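Long-range contacts in anaerobically-induced outer membrane porin OprE (PDB 4FRX), which probably acts as a porin, an outer-membrane beta-barrel of the OprD family that lets small solutes cross the outer membrane: residues G122-P126 and V141-Q147; F195-D201 and Y212-L217; D242-F246 and A323-T327; S178-A182 and Y264-G268. One frame throughout, in Å; residues are numbered along the deposited sequence.

Interaction 1: G122-P126 and V141-Q147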
loop_
_atom_site.group_PDB
_atom_site.type_symbol
_atom_site.label_atom_id
_atom_site.label_comp_id
_atom_site.label_asym_id
_atom_site.label_seq_id
_atom_site.Cartn_x
_atom_site.Cartn_y
_atom_site.Cartn_z
ATOM N N GLY A 122 -18.201 0.644 7.173
ATOM C CA GLY A 122 -18.121 1.818 6.331
ATOM C C GLY A 122 -16.728 1.977 5.747
ATOM O O GLY A 122 -16.151 1.036 5.199
ATOM N N THR A 123 -16.177 3.171 5.867
ATOM C CA THR A 123 -14.877 3.455 5.287
ATOM C C THR A 123 -13.736 2.830 6.093
ATOM O O THR A 123 -13.665 2.987 7.311
ATOM C CB THR A 123 -14.679 4.968 5.122
ATOM O OG1 THR A 123 -15.797 5.499 4.401
ATOM C CG2 THR A 123 -13.386 5.264 4.357
ATOM N N LEU A 124 -12.853 2.119 5.393
ATOM C CA LEU A 124 -11.734 1.409 6.013
ATOM C C LEU A 124 -10.455 1.736 5.252
ATOM O O LEU A 124 -10.486 1.957 4.044
ATOM C CB LEU A 124 -11.983 -0.108 5.964
ATOM C CG LEU A 124 -13.234 -0.641 6.677
ATOM C CD1 LEU A 124 -13.537 -2.095 6.323
ATOM C CD2 LEU A 124 -13.089 -0.458 8.193
ATOM N N GLN A 125 -9.327 1.732 5.954
ATOM C CA GLN A 125 -8.014 1.931 5.335
ATOM C C GLN A 125 -7.017 0.959 5.942
ATOM O O GLN A 125 -6.178 1.355 6.740
ATOM C CB GLN A 125 -7.527 3.366 5.566
ATOM C CG GLN A 125 -8.301 4.407 4.746
ATOM C CD GLN A 125 -7.774 5.812 4.949
ATOM O OE1 GLN A 125 -7.858 6.353 6.041
ATOM N NE2 GLN A 125 -7.224 6.403 3.898
ATOM N N PRO A 126 -7.107 -0.327 5.566
ATOM C CA PRO A 126 -6.241 -1.334 6.191
ATOM C C PRO A 126 -4.772 -1.180 5.773
ATOM O O PRO A 126 -4.493 -0.694 4.689
ATOM C CB PRO A 126 -6.805 -2.664 5.668
ATOM C CG PRO A 126 -8.192 -2.330 5.128
ATOM C CD PRO A 126 -8.092 -0.918 4.644
ATOM N N VAL A 141 -6.241 6.255 -1.024
ATOM C CA VAL A 141 -7.239 5.243 -1.326
ATOM C C VAL A 141 -8.029 4.944 -0.064
ATOM O O VAL A 141 -7.470 4.941 1.034
ATOM C CB VAL A 141 -6.569 3.931 -1.826
ATOM C CG1 VAL A 141 -7.578 2.764 -1.882
ATOM C CG2 VAL A 141 -5.900 4.139 -3.189
ATOM N N THR A 142 -9.327 4.694 -0.215
ATOM C CA THR A 142 -10.136 4.151 0.863
ATOM C C THR A 142 -10.895 2.924 0.370
ATOM O O THR A 142 -11.115 2.756 -0.829
ATOM C CB THR A 142 -11.144 5.192 1.429
ATOM O OG1 THR A 142 -12.111 5.537 0.429
ATOM C CG2 THR A 142 -10.414 6.464 1.900
ATOM N N PHE A 143 -11.313 2.072 1.299
ATOM C CA PHE A 143 -12.118 0.896 0.950
ATOM C C PHE A 143 -13.438 1.030 1.689
ATOM O O PHE A 143 -13.534 1.786 2.654
ATOM C CB PHE A 143 -11.445 -0.399 1.404
ATOM C CG PHE A 143 -10.201 -0.741 0.652
ATOM C CD1 PHE A 143 -8.971 -0.242 1.055
ATOM C CD2 PHE A 143 -10.254 -1.570 -0.458
ATOM C CE1 PHE A 143 -7.812 -0.570 0.356
ATOM C CE2 PHE A 143 -9.103 -1.895 -1.151
ATOM C CZ PHE A 143 -7.888 -1.386 -0.753
ATOM N N GLU A 144 -14.452 0.294 1.247
ATOM C CA GLU A 144 -15.686 0.198 2.019
ATOM C C GLU A 144 -15.892 -1.243 2.446
ATOM O O GLU A 144 -15.741 -2.152 1.639
ATOM C CB GLU A 144 -16.893 0.650 1.189
ATOM C CG GLU A 144 -16.829 2.086 0.678
ATOM C CD GLU A 144 -16.892 3.111 1.795
ATOM O OE1 GLU A 144 -16.049 4.039 1.797
ATOM O OE2 GLU A 144 -17.789 2.994 2.664
ATOM N N GLY A 145 -16.269 -1.461 3.697
ATOM C CA GLY A 145 -16.515 -2.824 4.142
ATOM C C GLY A 145 -16.826 -2.919 5.619
ATOM O O GLY A 145 -17.232 -1.938 6.241
ATOM N N GLY A 146 -16.632 -4.107 6.186
ATOM C CA GLY A 146 -16.851 -4.323 7.609
ATOM C C GLY A 146 -15.620 -5.023 8.151
ATOM O O GLY A 146 -15.034 -5.840 7.454
ATOM N N GLN A 147 -15.234 -4.721 9.388
ATOM C CA GLN A 147 -13.996 -5.262 9.955
ATOM C C GLN A 147 -14.036 -5.348 11.480
ATOM O O GLN A 147 -14.506 -4.429 12.145
ATOM C CB GLN A 147 -12.815 -4.373 9.524
ATOM C CG GLN A 147 -11.485 -4.776 10.092
ATOM C CD GLN A 147 -10.381 -3.798 9.729
ATOM O OE1 GLN A 147 -9.702 -3.969 8.720
ATOM N NE2 GLN A 147 -10.166 -2.799 10.577
HETATM O O HOH W 1 -18.965 4.753 4.175
#
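Thr123 and Glu144 make the polar side-chain contact of this short antiparallel pairing. Thr123 OG1 donates to Glu144 OE1 at 3.0 Å, meeting it on the syn side and close to the carboxylate plane. Glu144 can receive it because its chain bends at CG (chi2 -67°), folding the carboxylate back over the Gly122-Thr123 peptide. A water closes the ring, giving one hydrogen to Glu144 OE2 at 2.6 Å and the other, at longer range, to Thr123 OG1. Farther along, Gln125 stretches an extended chain across Thr142, and its NE2 donates to Val141 O at 3.2 Å with the acceptor in the amide plane.

The backbone bonds form two reciprocal pairs, Gly122 with Gly145 and Leu124 with Phe143; Leu124 N to Phe143 O, for one, is 2.8 Å. Between them, in the non-hydrogen-bonded pair Thr123-Glu144, Glu144 CA lies 3.3 Å from Gly122 O in a CA-H...O contact.

Apolar contact gathers on the face that carries Leu124 and Phe143. Leu124 CD1 lies against the bare backbone of Gly145, 3.5 Å from its carbonyl C, and Pro126 CD meets Phe143 CD1 at 3.8 Å.

The chain turns a corner at Gly122, so 123-128 leaves the line of barrel strand 117-121 while still pairing with 142-150. Strand 156-167 borders the other edge of 142-150, with Leu163 touching Leu124, and the short strand 131-132 packs Val131 on both Pro126 and Phe143.

Interaction 2: F195-D201 and Y212-L217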
loop_
_atom_site.group_PDB
_atom_site.type_symbol
_atom_site.label_atom_id
_atom_site.label_comp_id
_atom_site.label_asym_id
_atom_site.label_seq_id
_atom_site.Cartn_x
_atom_site.Cartn_y
_atom_site.Cartn_z
ATOM N N PHE A 195 -14.206 -9.301 -0.939
ATOM C CA PHE A 195 -12.844 -9.636 -0.522
ATOM C C PHE A 195 -12.854 -9.924 0.973
ATOM O O PHE A 195 -13.198 -9.056 1.772
ATOM C CB PHE A 195 -11.856 -8.501 -0.843
ATOM C CG PHE A 195 -10.452 -8.751 -0.330
ATOM C CD1 PHE A 195 -9.572 -9.569 -1.030
ATOM C CD2 PHE A 195 -10.013 -8.166 0.855
ATOM C CE1 PHE A 195 -8.272 -9.819 -0.544
ATOM C CE2 PHE A 195 -8.724 -8.395 1.333
ATOM C CZ PHE A 195 -7.853 -9.230 0.625
ATOM N N TYR A 196 -12.470 -11.145 1.345
ATOM C CA TYR A 196 -12.424 -11.554 2.745
ATOM C C TYR A 196 -10.997 -11.639 3.200
ATOM O O TYR A 196 -10.135 -12.084 2.445
ATOM C CB TYR A 196 -13.032 -12.949 2.896
ATOM C CG TYR A 196 -14.393 -13.079 2.290
ATOM C CD1 TYR A 196 -15.504 -12.558 2.927
ATOM C CD2 TYR A 196 -14.574 -13.733 1.073
ATOM C CE1 TYR A 196 -16.766 -12.683 2.374
ATOM C CE2 TYR A 196 -15.824 -13.854 0.511
ATOM C CZ TYR A 196 -16.918 -13.333 1.164
ATOM O OH TYR A 196 -18.165 -13.461 0.600
ATOM N N TYR A 197 -10.743 -11.235 4.445
ATOM C CA TYR A 197 -9.401 -11.276 4.977
ATOM C C TYR A 197 -9.427 -11.540 6.474
ATOM O O TYR A 197 -10.401 -11.236 7.147
ATOM C CB TYR A 197 -8.622 -9.997 4.651
ATOM C CG TYR A 197 -9.210 -8.714 5.236
ATOM C CD1 TYR A 197 -10.290 -8.080 4.620
ATOM C CD2 TYR A 197 -8.675 -8.136 6.386
ATOM C CE1 TYR A 197 -10.817 -6.902 5.123
ATOM C CE2 TYR A 197 -9.202 -6.952 6.912
ATOM C CZ TYR A 197 -10.278 -6.345 6.278
ATOM O OH TYR A 197 -10.808 -5.177 6.778
ATOM N N ALA A 198 -8.349 -12.123 6.970
ATOM C CA ALA A 198 -8.214 -12.450 8.377
ATOM C C ALA A 198 -6.758 -12.709 8.658
ATOM O O ALA A 198 -6.038 -13.211 7.807
ATOM C CB ALA A 198 -9.046 -13.690 8.733
ATOM N N GLY A 199 -6.311 -12.356 9.855
ATOM C CA GLY A 199 -5.013 -12.804 10.312
ATOM C C GLY A 199 -4.592 -12.126 11.591
ATOM O O GLY A 199 -5.408 -11.497 12.284
ATOM N N GLY A 200 -3.315 -12.242 11.918
ATOM C CA GLY A 200 -2.845 -11.646 13.144
ATOM C C GLY A 200 -1.348 -11.487 13.209
ATOM O O GLY A 200 -0.613 -12.072 12.408
ATOM N N ASP A 201 -0.915 -10.669 14.163
ATOM C CA ASP A 201 0.483 -10.527 14.528
ATOM C C ASP A 201 0.607 -11.104 15.920
ATOM O O ASP A 201 -0.108 -10.680 16.820
ATOM C CB ASP A 201 0.882 -9.055 14.617
ATOM C CG ASP A 201 0.624 -8.292 13.341
ATOM O OD1 ASP A 201 0.554 -8.912 12.262
ATOM O OD2 ASP A 201 0.502 -7.056 13.424
ATOM N N TYR A 212 0.505 -14.309 10.384
ATOM C CA TYR A 212 -0.166 -15.122 9.392
ATOM C C TYR A 212 -1.348 -14.311 8.938
ATOM O O TYR A 212 -2.116 -13.829 9.776
ATOM C CB TYR A 212 -0.689 -16.453 9.952
ATOM C CG TYR A 212 -1.678 -17.059 8.980
ATOM C CD1 TYR A 212 -1.233 -17.700 7.833
ATOM C CD2 TYR A 212 -3.055 -16.918 9.159
ATOM C CE1 TYR A 212 -2.118 -18.212 6.913
ATOM C CE2 TYR A 212 -3.956 -17.432 8.235
ATOM C CZ TYR A 212 -3.481 -18.081 7.122
ATOM O OH TYR A 212 -4.360 -18.590 6.195
ATOM N N TYR A 213 -1.510 -14.180 7.622
ATOM C CA TYR A 213 -2.679 -13.531 7.046
ATOM C C TYR A 213 -3.261 -14.312 5.870
ATOM O O TYR A 213 -2.553 -15.046 5.176
ATOM C CB TYR A 213 -2.365 -12.089 6.615
ATOM C CG TYR A 213 -2.221 -11.134 7.801
ATOM C CD1 TYR A 213 -1.010 -11.004 8.478
ATOM C CD2 TYR A 213 -3.293 -10.359 8.235
ATOM C CE1 TYR A 213 -0.877 -10.150 9.586
ATOM C CE2 TYR A 213 -3.156 -9.480 9.329
ATOM C CZ TYR A 213 -1.944 -9.391 9.996
ATOM O OH TYR A 213 -1.787 -8.536 11.088
ATOM N N TYR A 214 -4.553 -14.113 5.650
ATOM C CA TYR A 214 -5.284 -14.771 4.597
ATOM C C TYR A 214 -6.083 -13.726 3.855
ATOM O O TYR A 214 -6.707 -12.865 4.468
ATOM C CB TYR A 214 -6.224 -15.820 5.188
ATOM C CG TYR A 214 -7.148 -16.469 4.182
ATOM C CD1 TYR A 214 -6.668 -17.384 3.255
ATOM C CD2 TYR A 214 -8.499 -16.165 4.166
ATOM C CE1 TYR A 214 -7.522 -17.981 2.330
ATOM C CE2 TYR A 214 -9.354 -16.753 3.265
ATOM C CZ TYR A 214 -8.867 -17.662 2.351
ATOM O OH TYR A 214 -9.737 -18.242 1.454
ATOM N N GLY A 215 -6.046 -13.790 2.530
ATOM C CA GLY A 215 -6.847 -12.912 1.706
ATOM C C GLY A 215 -7.539 -13.671 0.591
ATOM O O GLY A 215 -6.949 -14.574 -0.001
ATOM N N ASN A 216 -8.786 -13.306 0.306
ATOM C CA ASN A 216 -9.578 -13.984 -0.714
ATOM C C ASN A 216 -10.428 -13.010 -1.533
ATOM O O ASN A 216 -11.476 -12.578 -1.078
ATOM C CB ASN A 216 -10.482 -15.033 -0.037
ATOM C CG ASN A 216 -11.441 -15.717 -1.003
ATOM O OD1 ASN A 216 -12.529 -16.131 -0.605
ATOM N ND2 ASN A 216 -11.044 -15.843 -2.268
ATOM N N LEU A 217 -9.981 -12.666 -2.738
ATOM C CA LEU A 217 -10.830 -11.909 -3.644
ATOM C C LEU A 217 -11.720 -12.895 -4.365
ATOM O O LEU A 217 -11.243 -13.724 -5.153
ATOM C CB LEU A 217 -10.019 -11.105 -4.659
ATOM C CG LEU A 217 -10.902 -10.246 -5.578
ATOM C CD1 LEU A 217 -11.744 -9.241 -4.788
ATOM C CD2 LEU A 217 -10.055 -9.526 -6.645
#
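Tyr213 lies flat over the backbone of Gly199 and Gly200, and this is the tight end of the hairpin contact. Gly199 C and Gly200 N sit under one face of the ring, toward its rim, while Tyr213 CD2 is 3.6 Å from Gly199 CA. With no side chain on Gly199, the ring can fold across the neighbouring strand, a glycine-aromatic pairing at a non-hydrogen-bonded site. The first torsion (chi1 -73°) sends the ring that way, and its hydroxyl reaches Asp201, Tyr213 OH donating to Asp201 OD1 at 2.6 Å. The hydroxyl comes from above the carboxylate plane, and Gln211 NE2 is a second partner of that oxygen. On the same face Phe195 reaches across toward Gly215, its CZ 4.0 Å from Gly215 CA, and its CD1 touches Leu217 CB.

The opposite face, with Tyr196, Ala198, Tyr212, Tyr214 and Asn216, is looser and mostly partly exposed. Here Tyr196 and Asn216 run side by side, Asn216 OD1 lying at the ring edge 3.6 Å from Tyr196 CD2, while Asn216 ND2 is held by Tyr221 O. A bound C8E detergent near Tyr212 is consistent with this being the lipid-facing side. Six backbone bonds join the strands throughout, among them Tyr214 N to Ala198 O at 2.8 Å.

These are barrel strands 195-203 and 208-217, flanked by 156-167 beyond the first and 221-234 beyond the second. Leu128 of strand 123-128 packs against Tyr197 and Tyr213 from the inner side.

Interaction 3: D242-F246 and A323-T327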
loop_
_atom_site.group_PDB
_atom_site.type_symbol
_atom_site.label_atom_id
_atom_site.label_comp_id
_atom_site.label_asym_id
_atom_site.label_seq_id
_atom_site.Cartn_x
_atom_site.Cartn_y
_atom_site.Cartn_z
ATOM N N ASP A 242 13.663 -9.645 8.087
ATOM C CA ASP A 242 12.288 -9.500 7.637
ATOM C C ASP A 242 12.067 -10.605 6.620
ATOM O O ASP A 242 12.647 -10.568 5.540
ATOM C CB ASP A 242 12.131 -8.100 7.029
ATOM C CG ASP A 242 10.763 -7.847 6.401
ATOM O OD1 ASP A 242 10.130 -8.775 5.856
ATOM O OD2 ASP A 242 10.330 -6.676 6.429
ATOM N N LEU A 243 11.242 -11.591 6.980
ATOM C CA LEU A 243 10.967 -12.743 6.104
ATOM C C LEU A 243 9.497 -12.787 5.734
ATOM O O LEU A 243 8.625 -12.524 6.567
ATOM C CB LEU A 243 11.354 -14.059 6.780
ATOM C CG LEU A 243 12.736 -14.152 7.406
ATOM C CD1 LEU A 243 12.964 -15.558 7.962
ATOM C CD2 LEU A 243 13.796 -13.810 6.370
ATOM N N ARG A 244 9.224 -13.106 4.475
ATOM C CA ARG A 244 7.858 -13.129 3.965
ATOM C C ARG A 244 7.695 -14.290 2.993
ATOM O O ARG A 244 8.607 -14.609 2.226
ATOM C CB ARG A 244 7.508 -11.817 3.253
ATOM C CG ARG A 244 7.798 -10.562 4.055
ATOM C CD ARG A 244 7.368 -9.303 3.326
ATOM N NE ARG A 244 7.828 -8.109 4.030
ATOM C CZ ARG A 244 7.578 -6.865 3.636
ATOM N NH1 ARG A 244 6.872 -6.654 2.536
ATOM N NH2 ARG A 244 8.049 -5.839 4.335
ATOM N N ALA A 245 6.528 -14.917 3.051
ATOM C CA ALA A 245 6.187 -16.036 2.195
ATOM C C ALA A 245 4.714 -15.872 1.844
ATOM O O ALA A 245 3.892 -15.765 2.747
ATOM C CB ALA A 245 6.395 -17.331 2.952
ATOM N N PHE A 246 4.388 -15.831 0.554
ATOM C CA PHE A 246 2.995 -15.751 0.095
ATOM C C PHE A 246 2.692 -16.958 -0.784
ATOM O O PHE A 246 3.490 -17.306 -1.646
ATOM C CB PHE A 246 2.768 -14.528 -0.800
ATOM C CG PHE A 246 2.671 -13.202 -0.083
ATOM C CD1 PHE A 246 1.441 -12.719 0.356
ATOM C CD2 PHE A 246 3.782 -12.384 0.040
ATOM C CE1 PHE A 246 1.335 -11.464 0.962
ATOM C CE2 PHE A 246 3.685 -11.134 0.647
ATOM C CZ PHE A 246 2.450 -10.673 1.099
ATOM N N ALA A 323 1.402 -3.514 -3.102
ATOM C CA ALA A 323 1.664 -4.923 -2.794
ATOM C C ALA A 323 2.565 -4.968 -1.562
ATOM O O ALA A 323 3.484 -4.145 -1.426
ATOM C CB ALA A 323 2.332 -5.632 -3.971
ATOM N N TYR A 324 2.315 -5.914 -0.664
ATOM C CA TYR A 324 3.163 -6.033 0.527
ATOM C C TYR A 324 4.430 -6.846 0.220
ATOM O O TYR A 324 4.702 -7.888 0.827
ATOM C CB TYR A 324 2.390 -6.607 1.726
ATOM C CG TYR A 324 3.169 -6.489 3.020
ATOM C CD1 TYR A 324 3.541 -5.235 3.515
ATOM C CD2 TYR A 324 3.571 -7.624 3.731
ATOM C CE1 TYR A 324 4.274 -5.112 4.685
ATOM C CE2 TYR A 324 4.301 -7.507 4.918
ATOM C CZ TYR A 324 4.649 -6.249 5.383
ATOM O OH TYR A 324 5.372 -6.120 6.556
ATOM N N LEU A 325 5.194 -6.345 -0.744
ATOM C CA LEU A 325 6.452 -6.941 -1.168
ATOM C C LEU A 325 7.582 -5.975 -0.822
ATOM O O LEU A 325 7.411 -4.748 -0.909
ATOM C CB LEU A 325 6.433 -7.180 -2.694
ATOM C CG LEU A 325 5.369 -8.131 -3.271
ATOM C CD1 LEU A 325 5.395 -8.164 -4.810
ATOM C CD2 LEU A 325 5.502 -9.556 -2.701
ATOM N N ILE A 326 8.751 -6.520 -0.485
ATOM C CA ILE A 326 9.931 -5.693 -0.231
ATOM C C ILE A 326 10.398 -4.907 -1.446
ATOM O O ILE A 326 11.255 -4.010 -1.334
ATOM C CB ILE A 326 11.117 -6.500 0.371
ATOM C CG1 ILE A 326 11.580 -7.612 -0.574
ATOM C CG2 ILE A 326 10.740 -7.051 1.748
ATOM C CD1 ILE A 326 12.883 -8.300 -0.114
ATOM N N THR A 327 9.806 -5.230 -2.592
ATOM C CA THR A 327 10.131 -4.601 -3.864
ATOM C C THR A 327 9.071 -3.587 -4.321
ATOM O O THR A 327 9.148 -3.075 -5.431
ATOM C CB THR A 327 10.300 -5.659 -4.968
ATOM O OG1 THR A 327 9.079 -6.404 -5.112
ATOM C CG2 THR A 327 11.452 -6.613 -4.636
HETATM O O HOH W 2 6.396 -3.893 1.545
#
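Arg244 and Leu325 bring the two backbones no closer than 8.2 Å between their CA atoms, so strand and loop do not pair, and Tyr324 sits at the centre of an inverse gamma turn. The contact belongs to the porin barrel: 242-246 is part of wall strand 237-250, whereas the long loop between strands 295-305 and 340-349 supplies residues 323-327.

Arg244 carries it. Its chain runs extended from CG to NE and lays the guanidinium flat on the Tyr324 ring, planes 2° apart, with CZ 3.7 Å from the ring centroid: a cation-pi stack. Ile326 CG2 covers the opposite face at 3.7 Å from Arg244 CZ, closing a sandwich. Asp242 holds the group from its own strand, Arg244 NE meeting Asp242 OD1 at 3.0 Å and NH2 meeting OD2 in a side-on salt bridge that fixes the guanidinium's rotation and probably offsets its charge. Phe246 turns its edge to Tyr324, with Phe246 CE2 3.4 Å from Tyr324 O, and touches Leu325 CD2.

The remaining nitrogen, Arg244 NH1, makes a weak bond to Tyr324 O at 3.0 Å. It also donates to a water, and that water gives a hydrogen to Leu325 O at 2.8 Å.

Interaction 4: S178-A182 and Y264-G268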
loop_
_atom_site.group_PDB
_atom_site.type_symbol
_atom_site.label_atom_id
_atom_site.label_comp_id
_atom_site.label_asym_id
_atom_site.label_seq_id
_atom_site.Cartn_x
_atom_site.Cartn_y
_atom_site.Cartn_z
ATOM N N SER A 178 -10.587 -5.353 -8.215
ATOM C CA SER A 178 -10.032 -6.166 -9.291
ATOM C C SER A 178 -8.527 -6.346 -9.078
ATOM O O SER A 178 -7.987 -5.923 -8.051
ATOM C CB SER A 178 -10.349 -5.566 -10.672
ATOM O OG SER A 178 -10.018 -6.471 -11.718
ATOM N N ILE A 179 -7.878 -7.012 -10.030
ATOM C CA ILE A 179 -6.438 -7.248 -9.996
ATOM C C ILE A 179 -5.889 -6.957 -11.393
ATOM O O ILE A 179 -6.668 -6.869 -12.349
ATOM C CB ILE A 179 -6.100 -8.710 -9.588
ATOM C CG1 ILE A 179 -6.548 -9.700 -10.663
ATOM C CG2 ILE A 179 -6.724 -9.074 -8.220
ATOM C CD1 ILE A 179 -6.225 -11.153 -10.324
ATOM N N ALA A 180 -4.569 -6.792 -11.507
ATOM C CA ALA A 180 -3.905 -6.554 -12.796
ATOM C C ALA A 180 -4.199 -7.701 -13.747
ATOM O O ALA A 180 -4.115 -8.872 -13.356
ATOM C CB ALA A 180 -2.383 -6.415 -12.609
ATOM N N GLY A 181 -4.543 -7.360 -14.987
ATOM C CA GLY A 181 -4.906 -8.353 -15.980
ATOM C C GLY A 181 -6.395 -8.341 -16.257
ATOM O O GLY A 181 -6.831 -8.637 -17.359
ATOM N N ALA A 182 -7.173 -7.987 -15.250
ATOM C CA ALA A 182 -8.627 -7.942 -15.405
ATOM C C ALA A 182 -9.167 -6.560 -15.102
ATOM O O ALA A 182 -10.386 -6.345 -15.126
ATOM C CB ALA A 182 -9.288 -8.953 -14.493
ATOM N N TYR A 264 -12.038 -13.528 -16.087
ATOM C CA TYR A 264 -11.551 -13.595 -14.703
ATOM C C TYR A 264 -10.113 -14.106 -14.685
ATOM O O TYR A 264 -9.851 -15.268 -14.372
ATOM C CB TYR A 264 -12.476 -14.423 -13.802
ATOM C CG TYR A 264 -13.787 -13.706 -13.560
ATOM C CD1 TYR A 264 -14.781 -13.712 -14.527
ATOM C CD2 TYR A 264 -14.004 -12.978 -12.391
ATOM C CE1 TYR A 264 -15.968 -13.036 -14.339
ATOM C CE2 TYR A 264 -15.200 -12.297 -12.184
ATOM C CZ TYR A 264 -16.178 -12.338 -13.169
ATOM O OH TYR A 264 -17.371 -11.680 -13.002
ATOM N N VAL A 265 -9.190 -13.212 -15.029
ATOM C CA VAL A 265 -7.802 -13.587 -15.265
ATOM C C VAL A 265 -6.813 -12.646 -14.590
ATOM O O VAL A 265 -7.131 -11.500 -14.262
ATOM C CB VAL A 265 -7.473 -13.607 -16.773
ATOM C CG1 VAL A 265 -8.217 -14.742 -17.495
ATOM C CG2 VAL A 265 -7.785 -12.241 -17.412
ATOM N N SER A 266 -5.596 -13.148 -14.410
ATOM C CA SER A 266 -4.501 -12.369 -13.859
ATOM C C SER A 266 -3.433 -12.243 -14.924
ATOM O O SER A 266 -3.227 -13.166 -15.720
ATOM C CB SER A 266 -3.900 -13.114 -12.664
ATOM O OG SER A 266 -2.619 -12.600 -12.334
ATOM N N SER A 267 -2.726 -11.122 -14.928
ATOM C CA SER A 267 -1.496 -11.027 -15.702
ATOM C C SER A 267 -0.470 -12.058 -15.211
ATOM O O SER A 267 -0.433 -12.414 -14.036
ATOM C CB SER A 267 -0.897 -9.617 -15.591
ATOM O OG SER A 267 -1.741 -8.660 -16.210
ATOM N N GLY A 268 0.343 -12.542 -16.137
ATOM C CA GLY A 268 1.385 -13.509 -15.852
ATOM C C GLY A 268 1.965 -13.897 -17.204
ATOM O O GLY A 268 1.826 -13.149 -18.170
HETATM O O HOH W 3 -2.802 -10.015 -11.043
#
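Ala180 O is gripped from several directions. Ser267 N donates to Ala180 O at 3.1 Å in a nearly straight bond (167° at the hydrogen), coming from above the carbonyl plane. A water gives Ala180 O a second hydrogen at 2.9 Å, and Ser266 CA adds a longer CA-H...O contact. The same water also donates to Ser266 OG, which passes its own hydrogen to Ser267 O at 2.8 Å. Ser266 OG lies anti to the backbone N (chi1 163°), which carries it toward that carbonyl.

Ile179 to Ala182 form a type II beta turn, closed by Ala182 N to Ile179 O, with glycine at its third position. The turn belongs to the loop between strands 174-176 and 195-203. It presses on the start of a small hairpin, 266-267 with 276-277, in the loop that follows strand 237-250. Gly181 offers no side chain where the hairpin comes closest, and Ser267 OG sits 3.2 Å from Gly181 CA.

The other contacts are van der Waals: Ile179 CD1 lies 3.8 Å from Ser266 CB, and the Val265 CG2 methyl touches the carbonyl oxygen Gly181 O. Val265 O is buried with no polar partner, facing Ala182 CB at 3.3 Å.

In the fold
Interactions 1 and 2 are both antiparallel pairings involving the barrel wall, partly buried and rich in backbone bonds; they meet where Gln147 OE1 lies 2.5 Å from Tyr197 OH, probably a hydrogen bond. Interaction 3 is the most buried and uses no backbone pairing at all: one charged side chain of a wall strand holds a loop from far along the chain. Interaction 4 lies farthest from the centre of the chain and joins two loops, mainly through one carbonyl and a water. It encloses interaction 2 in sequence and touches it through Leu217 and Ile179. Interactions 3 and 4 do not touch, though their segments alternate along the chain.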